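Local coordinates for protein kinase A regulatory subunit, putative (Trypanosoma cruzi, PDB 6FTF) that probably holds the catalytic subunit of a cAMP-independent protein kinase A in check and binds nucleoside analogues in two cyclic nucleotide-binding domains, at residues R63-H68 with E130-V135; N43-F48 with N81-I86; D179-E184 with A257-R262. One frame throughout, in Å; residues are numbered along the deposited sequence.

In the fold
The three contacts sample both cyclic nucleotide-binding domains and the ground between them. Contact 1 pairs two strands of the first domain's beta barrel. Contact 2 presses the turn at 43-48 against strand 82-86, the next strand of the same sheet; the centres of contacts 1 and 2 lie about 15 Å apart, and Trp134 O is probably hydrogen-bonded to Ile85 N at 2.8 Å. Contact 3 pairs, in the second domain, strands equivalent in order to those of contact 1, about 30 Å away between centres. Contacts 2 and 3 touch, Phe48 packing on the backbone of Leu181. Of the three, contact 2 comes nearest a bound 7-cyano-7-deazainosine, the Leu83 side chain lying about 7 Å from it.

Contact 1: R63-H68 with E130-V135; sequences RATFKH and ELIAWV
An antiparallel strand pair at the margin of the first cyclic nucleotide-binding domain joins Ala64 and Phe66 to Ala133 and Leu131, strand 62-67 being an outermost strand of its sheet within the chain. In the cupin-type barrel of this family such pairs bring together the beginning and end of the beta roll. Ala64 and Ala133 form one hydrogen-bonded pair: Ala64 N gives to Ala133 O at 2.9 Å, and the return bond from Ala133 N to Ala64 O is equally straight, both at 170° at the hydrogen. Phe66 and Leu131 exchange a second pair of bonds, more bent, and Thr65 CA lies 3.2 Å from Leu131 O in a CA-H...O contact between the two hydrogen-bonded pairs.

The two faces of the pair differ in character. On one, Phe66 and Leu131 lie side by side, with Phe66 CD1 4.0 Å from Leu131 CD2, while Ala64 CB touches Val135 CG2 at 3.8 Å; Tyr84 and Val126 pack against this apolar row. On the other, Arg63 runs beside Trp134. Its CB sits over one face of the indole, 3.9 Å from the centroid of the six-membered ring in a CH-pi contact. Arg63 CG, anti to the backbone N (chi1 -175°), meets Ile132 CG2 at 4.0 Å. The guanidinium plane is turned 58° from the ring, so the two groups do not stack flat. The tryptophan is further fixed by its NE1, bonded to Gln87, and by helix 30-42, whose Leu35, Ile36 and Leu39 touch it. Further along, Lys67 CD meets Glu130 CG at 3.9 Å, aliphatic stem to aliphatic stem.

Lys67 NZ and Glu130 OE2 remain 5.8 Å apart, implying at most a long-range attraction; the pairing rests on main-chain bonds and apolar packing.

Contact 2: N43-F48 with N81-I86; sequences NVLFSF and NKLYII
Leu83 of strand 82-86 meets Leu45 and Phe46 of the turn at 43-48 tip to tip, and Ile85 meets Phe46 in the same way. Leu83 CD2 approaches Phe46 CZ obliquely at 3.8 Å, and Leu83 CD1 lies 3.9 Å from Leu45 CD1, so the two methyls of Leu83 are divided between two partners. Chi1 (-180°) puts Leu83 CG anti to the backbone N, and chi2 (67°) sets the two methyls. Phe46 meets both strand residues: in the conformer described here, one of two for Ile85, Ile85 CD1 lies 3.8 Å from Phe46 CE2, at the edge of the ring and in its plane.

The phenyl ring is also framed from within its own turn. Leu45 CB lies above one face, offset toward the rim, and Asn43 CB lies at the edge in the ring plane. Asn43 OD1 accepts a hydrogen bond from Leu45 N at 2.9 Å, closing an Asx turn, while its ND2 is bonded to Gly106 O. No hydrogen bond crosses between the segments, and the buried amide is satisfied by these two partners instead.

Helix 30-42, the 3-10 turn at 44-45 and helix 51-60 follow one another in a way consistent with the N3A motif of cyclic nucleotide-binding domains, which packs here on strand 82-86. Its side chains settle on the side of the sheet where Ala108 of the neighbouring strand 108-109 touches Asn43, Leu45 and Ile85. Met266 of helix 264-268 also packs against Asn43 and Val44, while Tyr84 touches Ala133 and Val135 of strand 130-137.

Contact 3: D179-E184 with A257-R262; sequences DALSSE and AKLNRR
Lys258 and Glu184 both set CG anti to the backbone N (chi1 -179° and -173°) and continue as extended chains, and the two cross obliquely until their charged ends meet. In the conformer described here, one of two for Lys258, NZ donates to Glu184 OE2 at 2.8 Å in a salt bridge, reaching the oxygen from above the carboxylate plane, 38° out of it. Lys258 also takes part in a cation-pi interaction with Trp201.

The backbones belong to strands 181-186 and 254-260, antiparallel neighbours in a sheet of the second cyclic nucleotide-binding domain, with 181-186 outermost within the chain. Lys258 N gives to Ser182 O at 2.8 Å, and the return bond from Ser182 N to Lys258 O is longer, 3.2 Å. Leu181, Ala257 and Leu259 lie on the face away from Lys258; Leu181 CD1 touches Ala257 CB at 4.0 Å, and Tyr156 of helix 149-160 packs on both residues. From the residue before the pairing, Ala180 CB reaches Leu259 CD1 at 3.5 Å.

The chemistry thus separates by face: an ion pair, seen in one Lys258 conformer, on one side and a buried aliphatic layer on the other. Next to the pairing, one water carries the link on from Ala180 O to Asn260 N, while another ties the Ser182 hydroxyl to Lys258 O.

Contact 1: R63-H68 with E130-V135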
loop_
_atom_site.group_PDB
_atom_site.type_symbol
_atom_site.label_atom_id
_atom_site.label_comp_id
_atom_site.label_asym_id
_atom_site.label_seq_id
_atom_site.Cartn_x
_atom_site.Cartn_y
_atom_site.Cartn_z
ATOM N N ARG A 63 -20.721 -9.825 6.221
ATOM C CA ARG A 63 -19.827 -10.966 6.077
ATOM C C ARG A 63 -20.384 -11.993 5.107
ATOM O O ARG A 63 -21.583 -12.279 5.118
ATOM C CB ARG A 63 -19.591 -11.626 7.429
ATOM C CG ARG A 63 -18.566 -12.766 7.389
ATOM C CD ARG A 63 -18.086 -13.072 8.798
ATOM N NE ARG A 63 -19.210 -13.451 9.643
ATOM C CZ ARG A 63 -19.289 -13.275 10.950
ATOM N NH1 ARG A 63 -20.384 -13.672 11.575
ATOM N NH2 ARG A 63 -18.311 -12.712 11.626
ATOM N N ALA A 64 -19.504 -12.580 4.310
ATOM C CA ALA A 64 -19.859 -13.676 3.420
ATOM C C ALA A 64 -18.791 -14.753 3.502
ATOM O O ALA A 64 -17.627 -14.459 3.773
ATOM C CB ALA A 64 -19.971 -13.186 1.976
ATOM N N THR A 65 -19.187 -16.003 3.271
ATOM C CA THR A 65 -18.221 -17.086 3.260
ATOM C C THR A 65 -18.405 -17.917 2.007
ATOM O O THR A 65 -19.493 -17.982 1.430
ATOM C CB THR A 65 -18.327 -17.994 4.485
ATOM O OG1 THR A 65 -19.569 -18.701 4.454
ATOM C CG2 THR A 65 -18.204 -17.193 5.750
ATOM N N PHE A 66 -17.320 -18.580 1.632
ATOM C CA PHE A 66 -17.227 -19.377 0.427
ATOM C C PHE A 66 -16.376 -20.602 0.725
ATOM O O PHE A 66 -15.622 -20.648 1.701
ATOM C CB PHE A 66 -16.566 -18.588 -0.709
ATOM C CG PHE A 66 -17.297 -17.333 -1.074
ATOM C CD1 PHE A 66 -17.004 -16.125 -0.444
ATOM C CD2 PHE A 66 -18.277 -17.353 -2.047
ATOM C CE1 PHE A 66 -17.687 -14.973 -0.775
ATOM C CE2 PHE A 66 -18.964 -16.194 -2.387
ATOM C CZ PHE A 66 -18.664 -15.004 -1.745
ATOM N N LYS A 67 -16.509 -21.609 -0.141
ATOM C CA LYS A 67 -15.749 -22.849 -0.044
ATOM C C LYS A 67 -14.872 -23.030 -1.271
ATOM O O LYS A 67 -15.098 -22.413 -2.309
ATOM C CB LYS A 67 -16.682 -24.061 0.062
ATOM C CG LYS A 67 -17.598 -24.012 1.257
ATOM C CD LYS A 67 -16.806 -24.026 2.554
ATOM C CE LYS A 67 -17.700 -24.094 3.781
ATOM N NZ LYS A 67 -18.498 -25.355 3.841
ATOM N N HIS A 68 -13.900 -23.937 -1.147
ATOM C CA HIS A 68 -13.048 -24.314 -2.267
ATOM C C HIS A 68 -13.876 -24.514 -3.527
ATOM O O HIS A 68 -14.900 -25.207 -3.508
ATOM C CB HIS A 68 -12.319 -25.615 -1.926
ATOM C CG HIS A 68 -11.324 -26.026 -2.963
ATOM N ND1 HIS A 68 -11.617 -26.920 -3.971
ATOM C CD2 HIS A 68 -10.042 -25.639 -3.161
ATOM C CE1 HIS A 68 -10.553 -27.070 -4.741
ATOM N NE2 HIS A 68 -9.583 -26.309 -4.268
ATOM N N GLU A 130 -11.810 -22.817 2.799
ATOM C CA GLU A 130 -12.831 -21.802 3.024
ATOM C C GLU A 130 -12.235 -20.434 2.733
ATOM O O GLU A 130 -11.020 -20.256 2.714
ATOM C CB GLU A 130 -13.361 -21.803 4.471
ATOM C CG GLU A 130 -13.876 -23.131 4.966
ATOM C CD GLU A 130 -12.807 -23.990 5.617
ATOM O OE1 GLU A 130 -11.733 -23.469 5.995
ATOM O OE2 GLU A 130 -13.058 -25.205 5.761
ATOM N N LEU A 131 -13.117 -19.460 2.543
ATOM C CA LEU A 131 -12.733 -18.062 2.456
ATOM C C LEU A 131 -13.813 -17.245 3.143
ATOM O O LEU A 131 -15.014 -17.488 2.957
ATOM C CB LEU A 131 -12.525 -17.647 0.998
ATOM C CG LEU A 131 -12.075 -16.213 0.755
ATOM C CD1 LEU A 131 -11.236 -16.131 -0.532
ATOM C CD2 LEU A 131 -13.259 -15.247 0.656
ATOM N N ILE A 132 -13.385 -16.303 3.977
ATOM C CA ILE A 132 -14.274 -15.394 4.683
ATOM C C ILE A 132 -13.971 -13.995 4.186
ATOM O O ILE A 132 -12.804 -13.589 4.158
ATOM C CB ILE A 132 -14.056 -15.464 6.206
ATOM C CG1 ILE A 132 -14.312 -16.871 6.733
ATOM C CG2 ILE A 132 -14.932 -14.446 6.935
ATOM C CD1 ILE A 132 -13.698 -17.151 8.081
ATOM N N ALA A 133 -15.007 -13.248 3.824
ATOM C CA ALA A 133 -14.839 -11.899 3.310
ATOM C C ALA A 133 -15.836 -10.950 3.953
ATOM O O ALA A 133 -16.902 -11.350 4.427
ATOM C CB ALA A 133 -15.036 -11.860 1.802
ATOM N N TRP A 134 -15.484 -9.665 3.916
ATOM C CA TRP A 134 -16.381 -8.576 4.273
ATOM C C TRP A 134 -16.736 -7.827 2.993
ATOM O O TRP A 134 -15.858 -7.533 2.171
ATOM C CB TRP A 134 -15.737 -7.664 5.320
ATOM C CG TRP A 134 -15.589 -8.374 6.626
ATOM C CD1 TRP A 134 -14.493 -9.090 7.058
ATOM C CD2 TRP A 134 -16.582 -8.520 7.649
ATOM N NE1 TRP A 134 -14.748 -9.638 8.289
ATOM C CE2 TRP A 134 -16.018 -9.303 8.673
ATOM C CE3 TRP A 134 -17.882 -8.045 7.811
ATOM C CZ2 TRP A 134 -16.714 -9.619 9.836
ATOM C CZ3 TRP A 134 -18.567 -8.360 8.964
ATOM C CH2 TRP A 134 -17.985 -9.145 9.960
ATOM N N VAL A 135 -18.015 -7.533 2.820
ATOM C CA VAL A 135 -18.561 -7.123 1.531
ATOM C C VAL A 135 -19.180 -5.740 1.633
ATOM O O VAL A 135 -19.995 -5.476 2.522
ATOM C CB VAL A 135 -19.595 -8.139 1.025
ATOM C CG1 VAL A 135 -19.985 -7.839 -0.434
ATOM C CG2 VAL A 135 -19.070 -9.560 1.198
#

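Contact 2: N43-F48 with N81-I86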
loop_
_atom_site.group_PDB
_atom_site.type_symbol
_atom_site.label_atom_id
_atom_site.label_comp_id
_atom_site.label_asym_id
_atom_site.label_seq_id
_atom_site.Cartn_x
_atom_site.Cartn_y
_atom_site.Cartn_z
ATOM N N ASN A 43 -5.314 -2.063 3.463
ATOM C CA ASN A 43 -5.662 -2.283 2.068
ATOM C C ASN A 43 -5.631 -0.960 1.319
ATOM O O ASN A 43 -6.250 0.018 1.743
ATOM C CB ASN A 43 -7.045 -2.929 1.960
ATOM C CG ASN A 43 -7.412 -3.247 0.535
ATOM O OD1 ASN A 43 -7.653 -2.349 -0.267
ATOM N ND2 ASN A 43 -7.471 -4.529 0.200
ATOM N N VAL A 44 -4.924 -0.939 0.194
ATOM C CA VAL A 44 -4.640 0.317 -0.492
ATOM C C VAL A 44 -5.878 1.060 -0.976
ATOM O O VAL A 44 -5.791 2.270 -1.224
ATOM C CB VAL A 44 -3.665 0.125 -1.667
ATOM C CG1 VAL A 44 -2.384 -0.527 -1.202
ATOM C CG2 VAL A 44 -4.331 -0.638 -2.812
ATOM N N LEU A 45 -7.017 0.392 -1.152
ATOM C CA LEU A 45 -8.205 1.083 -1.645
ATOM C C LEU A 45 -8.744 2.099 -0.657
ATOM O O LEU A 45 -9.540 2.956 -1.053
ATOM C CB LEU A 45 -9.313 0.078 -1.946
ATOM C CG LEU A 45 -9.031 -0.887 -3.089
ATOM C CD1 LEU A 45 -10.064 -1.993 -3.128
ATOM C CD2 LEU A 45 -8.977 -0.164 -4.429
ATOM N N PHE A 46 -8.334 2.026 0.606
ATOM C CA PHE A 46 -8.846 2.891 1.666
ATOM C C PHE A 46 -7.777 3.829 2.211
ATOM O O PHE A 46 -7.983 4.456 3.251
ATOM C CB PHE A 46 -9.449 2.029 2.778
ATOM C CG PHE A 46 -10.411 0.993 2.264
ATOM C CD1 PHE A 46 -11.746 1.278 2.069
ATOM C CD2 PHE A 46 -9.953 -0.254 1.924
ATOM C CE1 PHE A 46 -12.604 0.318 1.567
ATOM C CE2 PHE A 46 -10.804 -1.220 1.420
ATOM C CZ PHE A 46 -12.120 -0.931 1.237
ATOM N N SER A 47 -6.665 3.974 1.490
ATOM C CA SER A 47 -5.458 4.600 2.014
ATOM C C SER A 47 -5.689 6.003 2.552
ATOM O O SER A 47 -5.026 6.404 3.519
ATOM C CB SER A 47 -4.386 4.691 0.931
ATOM O OG SER A 47 -3.958 3.416 0.529
ATOM N N PHE A 48 -6.517 6.802 1.889
ATOM C CA PHE A 48 -6.649 8.211 2.236
ATOM C C PHE A 48 -7.958 8.537 2.948
ATOM O O PHE A 48 -8.307 9.709 3.087
ATOM C CB PHE A 48 -6.314 9.096 1.020
ATOM C CG PHE A 48 -4.881 8.915 0.580
ATOM C CD1 PHE A 48 -3.850 9.531 1.286
ATOM C CD2 PHE A 48 -4.547 8.034 -0.443
ATOM C CE1 PHE A 48 -2.533 9.308 0.961
ATOM C CE2 PHE A 48 -3.231 7.811 -0.781
ATOM C CZ PHE A 48 -2.212 8.448 -0.082
ATOM N N ASN A 81 -21.233 -6.199 -8.563
ATOM C CA ASN A 81 -21.273 -4.807 -8.126
ATOM C C ASN A 81 -20.997 -4.682 -6.636
ATOM O O ASN A 81 -21.507 -3.780 -5.979
ATOM C CB ASN A 81 -22.614 -4.151 -8.461
ATOM C CG ASN A 81 -23.045 -4.409 -9.886
ATOM O OD1 ASN A 81 -22.313 -4.105 -10.826
ATOM N ND2 ASN A 81 -24.229 -4.994 -10.053
ATOM N N LYS A 82 -20.186 -5.586 -6.098
ATOM C CA LYS A 82 -19.818 -5.591 -4.690
ATOM C C LYS A 82 -18.303 -5.661 -4.578
ATOM O O LYS A 82 -17.628 -6.184 -5.471
ATOM C CB LYS A 82 -20.436 -6.794 -3.988
ATOM C CG LYS A 82 -21.949 -6.701 -3.873
ATOM C CD LYS A 82 -22.562 -7.985 -3.322
ATOM C CE LYS A 82 -22.701 -9.050 -4.384
ATOM N NZ LYS A 82 -23.861 -8.761 -5.284
ATOM N N LEU A 83 -17.780 -5.123 -3.482
ATOM C CA LEU A 83 -16.357 -5.169 -3.160
ATOM C C LEU A 83 -16.163 -6.143 -2.007
ATOM O O LEU A 83 -16.824 -6.022 -0.977
ATOM C CB LEU A 83 -15.882 -3.788 -2.738
ATOM C CG LEU A 83 -14.405 -3.660 -2.373
ATOM C CD1 LEU A 83 -13.517 -3.858 -3.575
ATOM C CD2 LEU A 83 -14.147 -2.287 -1.741
ATOM N N TYR A 84 -15.271 -7.105 -2.171
ATOM C CA TYR A 84 -14.996 -8.112 -1.153
ATOM C C TYR A 84 -13.595 -7.878 -0.619
ATOM O O TYR A 84 -12.648 -7.801 -1.402
ATOM C CB TYR A 84 -15.025 -9.517 -1.759
ATOM C CG TYR A 84 -16.366 -9.929 -2.265
ATOM C CD1 TYR A 84 -16.846 -9.479 -3.473
ATOM C CD2 TYR A 84 -17.185 -10.748 -1.498
ATOM C CE1 TYR A 84 -18.109 -9.864 -3.920
ATOM C CE2 TYR A 84 -18.425 -11.126 -1.917
ATOM C CZ TYR A 84 -18.888 -10.675 -3.115
ATOM O OH TYR A 84 -20.152 -11.069 -3.512
ATOM N N ILE A 85 -13.452 -7.755 0.693
ATOM C CA ILE A 85 -12.152 -7.678 1.352
ATOM C C ILE A 85 -11.972 -8.996 2.099
ATOM O O ILE A 85 -12.820 -9.392 2.912
ATOM C CB ILE A 85 -12.047 -6.475 2.304
ATOM C CG1 ILE A 85 -12.416 -5.164 1.591
ATOM C CG2 ILE A 85 -10.615 -6.393 2.875
ATOM C CD1 ILE A 85 -11.571 -4.837 0.371
ATOM N N ILE A 86 -10.905 -9.707 1.796
ATOM C CA ILE A 86 -10.709 -11.058 2.311
ATOM C C ILE A 86 -10.182 -11.012 3.739
ATOM O O ILE A 86 -9.114 -10.452 4.010
ATOM C CB ILE A 86 -9.751 -11.831 1.398
ATOM C CG1 ILE A 86 -10.338 -11.962 -0.005
ATOM C CG2 ILE A 86 -9.448 -13.191 1.993
ATOM C CD1 ILE A 86 -9.350 -12.463 -1.031
#

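Contact 3: D179-E184 with A257-R262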
loop_
_atom_site.group_PDB
_atom_site.type_symbol
_atom_site.label_atom_id
_atom_site.label_comp_id
_atom_site.label_asym_id
_atom_site.label_seq_id
_atom_site.Cartn_x
_atom_site.Cartn_y
_atom_site.Cartn_z
ATOM N N ASP A 179 -2.263 3.602 -5.701
ATOM C CA ASP A 179 -3.412 3.825 -4.822
ATOM C C ASP A 179 -2.997 4.304 -3.435
ATOM O O ASP A 179 -3.793 4.938 -2.745
ATOM C CB ASP A 179 -4.193 2.512 -4.647
ATOM C CG ASP A 179 -5.063 2.136 -5.834
ATOM O OD1 ASP A 179 -5.585 3.043 -6.525
ATOM O OD2 ASP A 179 -5.245 0.914 -6.057
ATOM N N ALA A 180 -1.793 3.962 -2.992
ATOM C CA ALA A 180 -1.312 4.245 -1.643
ATOM C C ALA A 180 -0.311 5.395 -1.596
ATOM O O ALA A 180 0.205 5.698 -0.513
ATOM C CB ALA A 180 -0.696 2.985 -1.024
ATOM N N LEU A 181 -0.034 6.066 -2.715
ATOM C CA LEU A 181 0.984 7.110 -2.750
ATOM C C LEU A 181 0.377 8.497 -2.623
ATOM O O LEU A 181 -0.714 8.780 -3.122
ATOM C CB LEU A 181 1.784 7.057 -4.051
ATOM C CG LEU A 181 2.652 5.823 -4.260
ATOM C CD1 LEU A 181 3.274 5.867 -5.641
ATOM C CD2 LEU A 181 3.720 5.702 -3.211
ATOM N N SER A 182 1.132 9.370 -1.966
ATOM C CA SER A 182 0.905 10.803 -1.997
ATOM C C SER A 182 2.235 11.467 -2.294
ATOM O O SER A 182 3.263 10.803 -2.369
ATOM C CB SER A 182 0.295 11.317 -0.684
ATOM O OG SER A 182 1.191 11.135 0.391
ATOM N N SER A 183 2.214 12.763 -2.533
ATOM C CA SER A 183 3.427 13.478 -2.908
ATOM C C SER A 183 3.856 14.428 -1.794
ATOM O O SER A 183 3.023 14.992 -1.084
ATOM C CB SER A 183 3.224 14.262 -4.203
ATOM O OG SER A 183 2.977 13.363 -5.279
ATOM N N GLU A 184 5.163 14.619 -1.652
ATOM C CA GLU A 184 5.685 15.603 -0.718
ATOM C C GLU A 184 6.949 16.177 -1.321
ATOM O O GLU A 184 7.777 15.435 -1.860
ATOM C CB GLU A 184 5.975 14.981 0.647
ATOM C CG GLU A 184 6.364 16.041 1.661
ATOM C CD GLU A 184 6.425 15.542 3.088
ATOM O OE1 GLU A 184 6.600 16.394 3.991
ATOM O OE2 GLU A 184 6.314 14.322 3.325
ATOM N N ALA A 257 7.335 10.637 -4.000
ATOM C CA ALA A 257 6.116 9.883 -3.761
ATOM C C ALA A 257 6.325 9.124 -2.463
ATOM O O ALA A 257 7.391 8.549 -2.248
ATOM C CB ALA A 257 5.821 8.905 -4.898
ATOM N N LYS A 258 5.315 9.127 -1.609
ATOM C CA LYS A 258 5.405 8.718 -0.212
ATOM C C LYS A 258 4.415 7.586 0.045
ATOM O O LYS A 258 3.234 7.697 -0.316
ATOM C CB LYS A 258 5.026 9.977 0.601
ATOM C CG LYS A 258 5.029 9.926 2.103
ATOM C CD LYS A 258 4.728 11.316 2.645
ATOM C CE LYS A 258 4.814 11.356 4.166
ATOM N NZ LYS A 258 4.542 12.708 4.695
ATOM N N LEU A 259 4.885 6.517 0.689
ATOM C CA LEU A 259 4.100 5.339 1.025
ATOM C C LEU A 259 4.170 5.078 2.528
ATOM O O LEU A 259 5.260 5.039 3.104
ATOM C CB LEU A 259 4.723 4.154 0.303
ATOM C CG LEU A 259 4.084 2.807 0.564
ATOM C CD1 LEU A 259 2.701 2.709 -0.062
ATOM C CD2 LEU A 259 4.965 1.682 0.049
ATOM N N ASN A 260 3.024 4.877 3.160
ATOM C CA ASN A 260 3.019 4.536 4.574
ATOM C C ASN A 260 3.340 3.063 4.810
ATOM O O ASN A 260 2.949 2.184 4.046
ATOM C CB ASN A 260 1.670 4.886 5.199
ATOM C CG ASN A 260 1.712 4.840 6.714
ATOM O OD1 ASN A 260 1.403 3.824 7.337
ATOM N ND2 ASN A 260 2.163 5.919 7.315
ATOM N N ARG A 261 4.003 2.810 5.939
ATOM C CA ARG A 261 4.388 1.460 6.323
ATOM C C ARG A 261 3.208 0.500 6.351
ATOM O O ARG A 261 3.383 -0.676 6.059
ATOM C CB ARG A 261 5.087 1.504 7.683
ATOM C CG ARG A 261 5.784 0.244 8.076
ATOM C CD ARG A 261 6.555 0.477 9.352
ATOM N NE ARG A 261 7.276 -0.707 9.768
ATOM C CZ ARG A 261 8.024 -0.761 10.873
ATOM N NH1 ARG A 261 8.145 0.302 11.657
ATOM N NH2 ARG A 261 8.634 -1.888 11.197
ATOM N N ARG A 262 2.013 0.977 6.698
ATOM C CA ARG A 262 0.871 0.066 6.777
ATOM C C ARG A 262 0.503 -0.534 5.428
ATOM O O ARG A 262 -0.170 -1.570 5.395
ATOM C CB ARG A 262 -0.343 0.751 7.407
ATOM C CG ARG A 262 -0.925 1.900 6.622
ATOM C CD ARG A 262 -1.780 2.832 7.510
ATOM N NE ARG A 262 -2.184 4.100 6.871
ATOM C CZ ARG A 262 -3.389 4.352 6.357
ATOM N NH1 ARG A 262 -4.344 3.429 6.364
ATOM N NH2 ARG A 262 -3.649 5.534 5.824
HETATM O O HOH W 1 0.345 4.927 2.068
HETATM O O HOH W 2 1.196 8.683 1.464
#